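Local coordinates for protein endoglucanase (Clostridium thermocellum, PDB 2YIK) that probably hydrolyses internal beta-1,4-glucosidic linkages of cellulose, through a catalytic domain of glycoside hydrolase family 9 that carries calcium and zinc ions, at residues Asp426-Lys431 and Arg436-Gly441; Asp483-Arg488 and Ile493-Ala498. All coordinates share one frame; numbering follows the deposited sequence.

Interaction 1: residues Asp426-Lys431 and Arg436-Gly441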
loop_
_atom_site.group_PDB
_atom_site.type_symbol
_atom_site.label_atom_id
_atom_site.label_comp_id
_atom_site.label_asym_id
_atom_site.label_seq_id
_atom_site.Cartn_x
_atom_site.Cartn_y
_atom_site.Cartn_z
ATOM N N ASP A 426 17.967 10.920 3.823
ATOM C CA ASP A 426 18.661 11.752 4.805
ATOM C C ASP A 426 17.995 13.135 4.878
ATOM O O ASP A 426 17.911 13.718 5.962
ATOM C CB ASP A 426 20.154 11.879 4.472
ATOM C CG ASP A 426 20.920 10.583 4.711
ATOM O OD1 ASP A 426 20.328 9.613 5.236
ATOM O OD2 ASP A 426 22.125 10.534 4.380
ATOM N N TYR A 427 17.517 13.659 3.747
ATOM C CA TYR A 427 16.831 14.955 3.777
ATOM C C TYR A 427 15.582 14.791 4.639
ATOM O O TYR A 427 15.315 15.603 5.531
ATOM C CB TYR A 427 16.402 15.419 2.371
ATOM C CG TYR A 427 15.528 16.678 2.364
ATOM C CD1 TYR A 427 14.194 16.621 2.760
ATOM C CD2 TYR A 427 16.045 17.929 1.991
ATOM C CE1 TYR A 427 13.392 17.768 2.798
ATOM C CE2 TYR A 427 15.244 19.087 2.020
ATOM C CZ TYR A 427 13.919 18.996 2.430
ATOM O OH TYR A 427 13.110 20.117 2.504
ATOM N N LEU A 428 14.814 13.738 4.374
ATOM C CA LEU A 428 13.593 13.503 5.135
ATOM C C LEU A 428 13.855 13.217 6.611
ATOM O O LEU A 428 12.987 13.454 7.447
ATOM C CB LEU A 428 12.775 12.367 4.504
ATOM C CG LEU A 428 12.060 12.738 3.194
ATOM C CD1 LEU A 428 11.459 11.487 2.554
ATOM C CD2 LEU A 428 10.978 13.773 3.472
ATOM N N LEU A 429 15.046 12.725 6.940
ATOM C CA LEU A 429 15.372 12.443 8.331
ATOM C C LEU A 429 15.930 13.672 9.061
ATOM O O LEU A 429 16.235 13.600 10.246
ATOM C CB LEU A 429 16.362 11.272 8.426
ATOM C CG LEU A 429 15.817 9.891 8.021
ATOM C CD1 LEU A 429 16.905 8.833 8.178
ATOM C CD2 LEU A 429 14.607 9.539 8.886
ATOM N N GLY A 430 16.072 14.794 8.357
ATOM C CA GLY A 430 16.577 15.992 9.015
ATOM C C GLY A 430 17.660 16.810 8.325
ATOM O O GLY A 430 17.948 17.925 8.756
ATOM N N LYS A 431 18.267 16.270 7.272
ATOM C CA LYS A 431 19.320 16.974 6.545
ATOM C C LYS A 431 18.654 17.968 5.577
ATOM O O LYS A 431 18.700 17.802 4.355
ATOM C CB LYS A 431 20.177 15.955 5.792
ATOM C CG LYS A 431 21.516 16.467 5.322
ATOM C CD LYS A 431 22.476 15.307 5.079
ATOM C CE LYS A 431 23.783 15.801 4.477
ATOM N NZ LYS A 431 24.606 14.682 3.935
ATOM N N ARG A 436 14.605 19.468 10.176
ATOM C CA ARG A 436 13.401 18.784 10.607
ATOM C C ARG A 436 13.277 17.347 10.129
ATOM O O ARG A 436 13.451 17.055 8.945
ATOM C CB ARG A 436 12.165 19.562 10.157
ATOM C CG ARG A 436 10.920 19.090 10.874
ATOM C CD ARG A 436 9.635 19.604 10.283
ATOM N NE ARG A 436 9.420 21.042 10.423
ATOM C CZ ARG A 436 9.674 21.745 11.521
ATOM N NH1 ARG A 436 10.179 21.149 12.595
ATOM N NH2 ARG A 436 9.393 23.043 11.554
ATOM N N CYS A 437 12.985 16.453 11.071
ATOM C CA CYS A 437 12.801 15.048 10.746
ATOM C C CYS A 437 11.312 14.876 10.489
ATOM O O CYS A 437 10.481 15.191 11.348
ATOM C CB CYS A 437 13.236 14.144 11.902
ATOM S SG CYS A 437 13.000 12.371 11.547
ATOM N N TYR A 438 10.975 14.377 9.307
ATOM C CA TYR A 438 9.585 14.207 8.921
ATOM C C TYR A 438 8.942 12.867 9.295
ATOM O O TYR A 438 7.825 12.567 8.880
ATOM C CB TYR A 438 9.467 14.495 7.425
ATOM C CG TYR A 438 9.699 15.960 7.108
ATOM C CD1 TYR A 438 8.693 16.897 7.325
ATOM C CD2 TYR A 438 10.940 16.418 6.647
ATOM C CE1 TYR A 438 8.905 18.256 7.096
ATOM C CE2 TYR A 438 11.170 17.778 6.415
ATOM C CZ TYR A 438 10.144 18.692 6.640
ATOM O OH TYR A 438 10.345 20.032 6.405
ATOM N N VAL A 439 9.658 12.077 10.086
ATOM C CA VAL A 439 9.182 10.786 10.574
ATOM C C VAL A 439 8.908 11.067 12.053
ATOM O O VAL A 439 9.846 11.311 12.813
ATOM C CB VAL A 439 10.288 9.718 10.441
ATOM C CG1 VAL A 439 9.815 8.382 10.992
ATOM C CG2 VAL A 439 10.693 9.584 8.986
ATOM N N VAL A 440 7.647 11.056 12.481
ATOM C CA VAL A 440 7.402 11.389 13.878
ATOM C C VAL A 440 7.943 10.389 14.902
ATOM O O VAL A 440 7.919 9.174 14.690
ATOM C CB VAL A 440 5.885 11.733 14.148
ATOM C CG1 VAL A 440 5.043 11.451 12.927
ATOM C CG2 VAL A 440 5.375 11.005 15.368
ATOM N N GLY A 441 8.472 10.936 15.997
ATOM C CA GLY A 441 9.017 10.130 17.080
ATOM C C GLY A 441 10.413 9.572 16.873
ATOM O O GLY A 441 11.002 9.006 17.788
HETATM O O HOH W 1 12.407 21.027 5.046
#
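Tyr-427 meets Tyr-438 obliquely, ring against ring, with CE1 of Tyr-427 at 4.2 Å from CE2 of Tyr-438. Its first torsion is extended (chi1 173°), which carries the ring off the last helical turn to end near the second segment. There a water joins the two phenols: it donates to Tyr-427 OH at 2.8 Å and also bonds to Tyr-438 OH, lying in that ring's plane. The main polar partner of Tyr-427 OH is Asp-483, probably through a hydrogen bond, and Tyr-384 stacks on the Tyr-427 ring.

Leu-428 makes the one direct hydrogen bond between the segments. Its carbonyl O takes the N-H of Tyr-438 at 2.9 Å. The side chains of this pair cross at about a right angle, CD2 of Leu-428 touching CD2 of Tyr-438, while Leu-428 also packs against helix 392-408. CG of Arg-436 lies above one face of the Tyr-438 ring, offset toward its rim.

Leu-429 runs alongside Val-439, the two side chains pointing the same way, with CD2 of Leu-429 at 3.9 Å from CG2 of Val-439. The carbonyl O of Leu-429 sits 3.5 Å from CB of Cys-437.

At Gly-430 the chain turns back with a positive phi of 134°. Gly-430 N bonds to Tyr-427 O and Lys-431 N to Asp-426 O, while Gly-430 CA makes a C-H...O contact of 3.3 Å with Arg-436 O. Asn-432 ND2 bonds to both Arg-436 O and Tyr-427 O, tying the short connection to the helix end. The arrangement is a Schellman motif closing helix 416-428, followed by a tight return of the chain over the helix C terminus, at one end of the (alpha/alpha)6 barrel characteristic of family 9 cellulases.

Interaction 2: residues Asp483-Arg488 and Ile493-Ala498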
loop_
_atom_site.group_PDB
_atom_site.type_symbol
_atom_site.label_atom_id
_atom_site.label_comp_id
_atom_site.label_asym_id
_atom_site.label_seq_id
_atom_site.Cartn_x
_atom_site.Cartn_y
_atom_site.Cartn_z
ATOM N N ASP A 483 10.895 24.130 0.939
ATOM C CA ASP A 483 11.392 23.451 2.151
ATOM C C ASP A 483 10.698 23.963 3.412
ATOM O O ASP A 483 11.175 23.725 4.533
ATOM C CB ASP A 483 12.921 23.636 2.300
ATOM C CG ASP A 483 13.711 23.106 1.088
ATOM O OD1 ASP A 483 13.900 21.869 0.932
ATOM O OD2 ASP A 483 14.117 23.950 0.256
ATOM N N GLN A 484 9.559 24.629 3.294
ATOM C CA GLN A 484 8.948 25.023 4.560
ATOM C C GLN A 484 7.872 24.009 4.998
ATOM O O GLN A 484 7.379 23.197 4.207
ATOM C CB GLN A 484 8.315 26.412 4.487
ATOM C CG GLN A 484 9.272 27.552 4.105
ATOM C CD GLN A 484 10.329 27.819 5.165
ATOM O OE1 GLN A 484 10.191 28.722 6.003
ATOM N NE2 GLN A 484 11.408 27.043 5.117
ATOM N N HIS A 485 7.534 24.058 6.286
ATOM C CA HIS A 485 6.579 23.124 6.868
ATOM C C HIS A 485 5.909 23.659 8.141
ATOM O O HIS A 485 6.568 24.255 8.995
ATOM C CB HIS A 485 7.329 21.825 7.216
ATOM C CG HIS A 485 6.490 20.794 7.916
ATOM N ND1 HIS A 485 5.705 19.890 7.238
ATOM C CD2 HIS A 485 6.345 20.509 9.235
ATOM C CE1 HIS A 485 5.109 19.085 8.107
ATOM N NE2 HIS A 485 5.481 19.442 9.323
ATOM N N VAL A 486 4.601 23.442 8.273
ATOM C CA VAL A 486 3.882 23.875 9.472
ATOM C C VAL A 486 3.489 22.639 10.271
ATOM O O VAL A 486 2.649 21.848 9.847
ATOM C CB VAL A 486 2.616 24.686 9.129
ATOM C CG1 VAL A 486 1.784 24.912 10.407
ATOM C CG2 VAL A 486 3.021 26.030 8.509
ATOM N N ASP A 487 4.122 22.478 11.427
ATOM C CA ASP A 487 3.874 21.326 12.284
ATOM C C ASP A 487 2.706 21.537 13.256
ATOM O O ASP A 487 2.909 21.830 14.433
ATOM C CB ASP A 487 5.168 20.983 13.041
ATOM C CG ASP A 487 5.065 19.692 13.832
ATOM O OD1 ASP A 487 4.121 18.912 13.591
ATOM O OD2 ASP A 487 5.943 19.459 14.688
ATOM N N ARG A 488 1.488 21.389 12.742
ATOM C CA ARG A 488 0.268 21.538 13.532
ATOM C C ARG A 488 -0.705 20.406 13.216
ATOM O O ARG A 488 -0.773 19.933 12.079
ATOM C CB ARG A 488 -0.419 22.870 13.230
ATOM C CG ARG A 488 0.217 24.090 13.886
ATOM C CD ARG A 488 -0.637 25.321 13.600
ATOM N NE ARG A 488 -1.987 25.170 14.143
ATOM C CZ ARG A 488 -2.318 25.359 15.422
ATOM N NH1 ARG A 488 -1.390 25.719 16.305
ATOM N NH2 ARG A 488 -3.577 25.176 15.819
ATOM N N ILE A 493 -2.423 19.150 5.023
ATOM C CA ILE A 493 -1.700 18.908 3.782
ATOM C C ILE A 493 -0.290 18.418 4.086
ATOM O O ILE A 493 0.099 17.304 3.718
ATOM C CB ILE A 493 -1.601 20.184 2.914
ATOM C CG1 ILE A 493 -2.981 20.558 2.379
ATOM C CG2 ILE A 493 -0.641 19.954 1.746
ATOM C CD1 ILE A 493 -3.630 19.442 1.575
ATOM N N TYR A 494 0.459 19.245 4.799
ATOM C CA TYR A 494 1.827 18.915 5.121
ATOM C C TYR A 494 2.023 17.978 6.305
ATOM O O TYR A 494 3.090 17.384 6.441
ATOM C CB TYR A 494 2.603 20.222 5.259
ATOM C CG TYR A 494 2.519 20.996 3.956
ATOM C CD1 TYR A 494 3.236 20.575 2.826
ATOM C CD2 TYR A 494 1.644 22.074 3.813
ATOM C CE1 TYR A 494 3.080 21.200 1.585
ATOM C CE2 TYR A 494 1.478 22.711 2.565
ATOM C CZ TYR A 494 2.200 22.264 1.461
ATOM O OH TYR A 494 2.046 22.867 0.230
ATOM N N ASN A 495 0.994 17.812 7.138
ATOM C CA ASN A 495 1.098 16.907 8.284
ATOM C C ASN A 495 0.170 15.696 8.187
ATOM O O ASN A 495 -0.061 14.987 9.172
ATOM C CB ASN A 495 0.864 17.651 9.606
ATOM C CG ASN A 495 2.157 17.836 10.400
ATOM O OD1 ASN A 495 2.150 18.336 11.528
ATOM N ND2 ASN A 495 3.275 17.431 9.806
ATOM N N GLU A 496 -0.365 15.472 6.993
ATOM C CA GLU A 496 -1.234 14.326 6.734
ATOM C C GLU A 496 -0.388 13.052 6.865
ATOM O O GLU A 496 0.813 13.057 6.565
ATOM C CB GLU A 496 -1.795 14.429 5.310
ATOM C CG GLU A 496 -2.395 13.155 4.726
ATOM C CD GLU A 496 -3.771 12.834 5.273
ATOM O OE1 GLU A 496 -4.102 13.297 6.386
ATOM O OE2 GLU A 496 -4.520 12.107 4.584
ATOM N N VAL A 497 -1.013 11.978 7.341
ATOM C CA VAL A 497 -0.360 10.674 7.490
ATOM C C VAL A 497 -1.326 9.632 6.914
ATOM O O VAL A 497 -2.541 9.820 6.967
ATOM C CB VAL A 497 -0.075 10.329 8.972
ATOM C CG1 VAL A 497 0.943 11.303 9.549
ATOM C CG2 VAL A 497 -1.368 10.351 9.773
ATOM N N ALA A 498 -0.803 8.548 6.350
ATOM C CA ALA A 498 -1.684 7.530 5.776
ATOM C C ALA A 498 -0.985 6.213 5.499
ATOM O O ALA A 498 0.240 6.163 5.394
ATOM C CB ALA A 498 -2.321 8.051 4.488
#
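Asn-495 pushes its amide between the imidazole of His-485 and the carboxylate of Asp-487, yet the way round of that amide is doubtful. An oxygen-oxygen approach of 2.9 Å between Asn-495 OD1 and Asp-487 OD1 suggests that the amide is turned over in the model, so its individual polar contacts cannot be assigned. What stands is the placement: CB of Asn-495 points toward residues 483-488, and the amide plane lies 62° from the His-485 ring and 85° from the Asp-487 carboxylate. CB of Asn-495 also rests 3.7 Å from the carbonyl O of Arg-488.

The imidazole of His-485 swings across to the second segment on an extended first torsion (chi1 176°). It turns its edge there, and CE1 comes to 3.1 Å from the carbonyl O of Tyr-494, near the ring plane. ND1, weakly bonded to Gly-478 O, lies 3.7 Å from CB of Tyr-494. The Tyr-494 ring itself leads away, with CG2 of Ile-493 3.5 Å above its centre.

Asp-487, at the centre of an inverse gamma turn, is held by backbone amides: Lys-448 N bonds to OD2 and Tyr-449 N to OD1. Next to it, the backbone of Asn-495 bonds to that of His-451, the predicted active-site histidine, whose side chain is about 5 Å from that of Asn-495. The contact lies wholly in the long loop region between helix 453-456 and helix 499-516, with Ala-498 as the N-cap residue from which the latter helix starts.

Along the chain the two interactions follow in series. Interaction 1 closes a short loop directly after helix 416-428; the chain then runs on through helix 453-456 before interaction 2 closes a second short loop ahead of helix 499-516. Neither loop encloses or crosses the other, but their centres are 12 Å apart and the contacts touch: the probable hydrogen bond from Tyr-427 to Asp-483 ties them. Tyr-438 and His-485 meet edge-to-face, while Arg-436 packs on His-485. Together they join the end of helix 416-428 to the loop region that leads into helix 499-516.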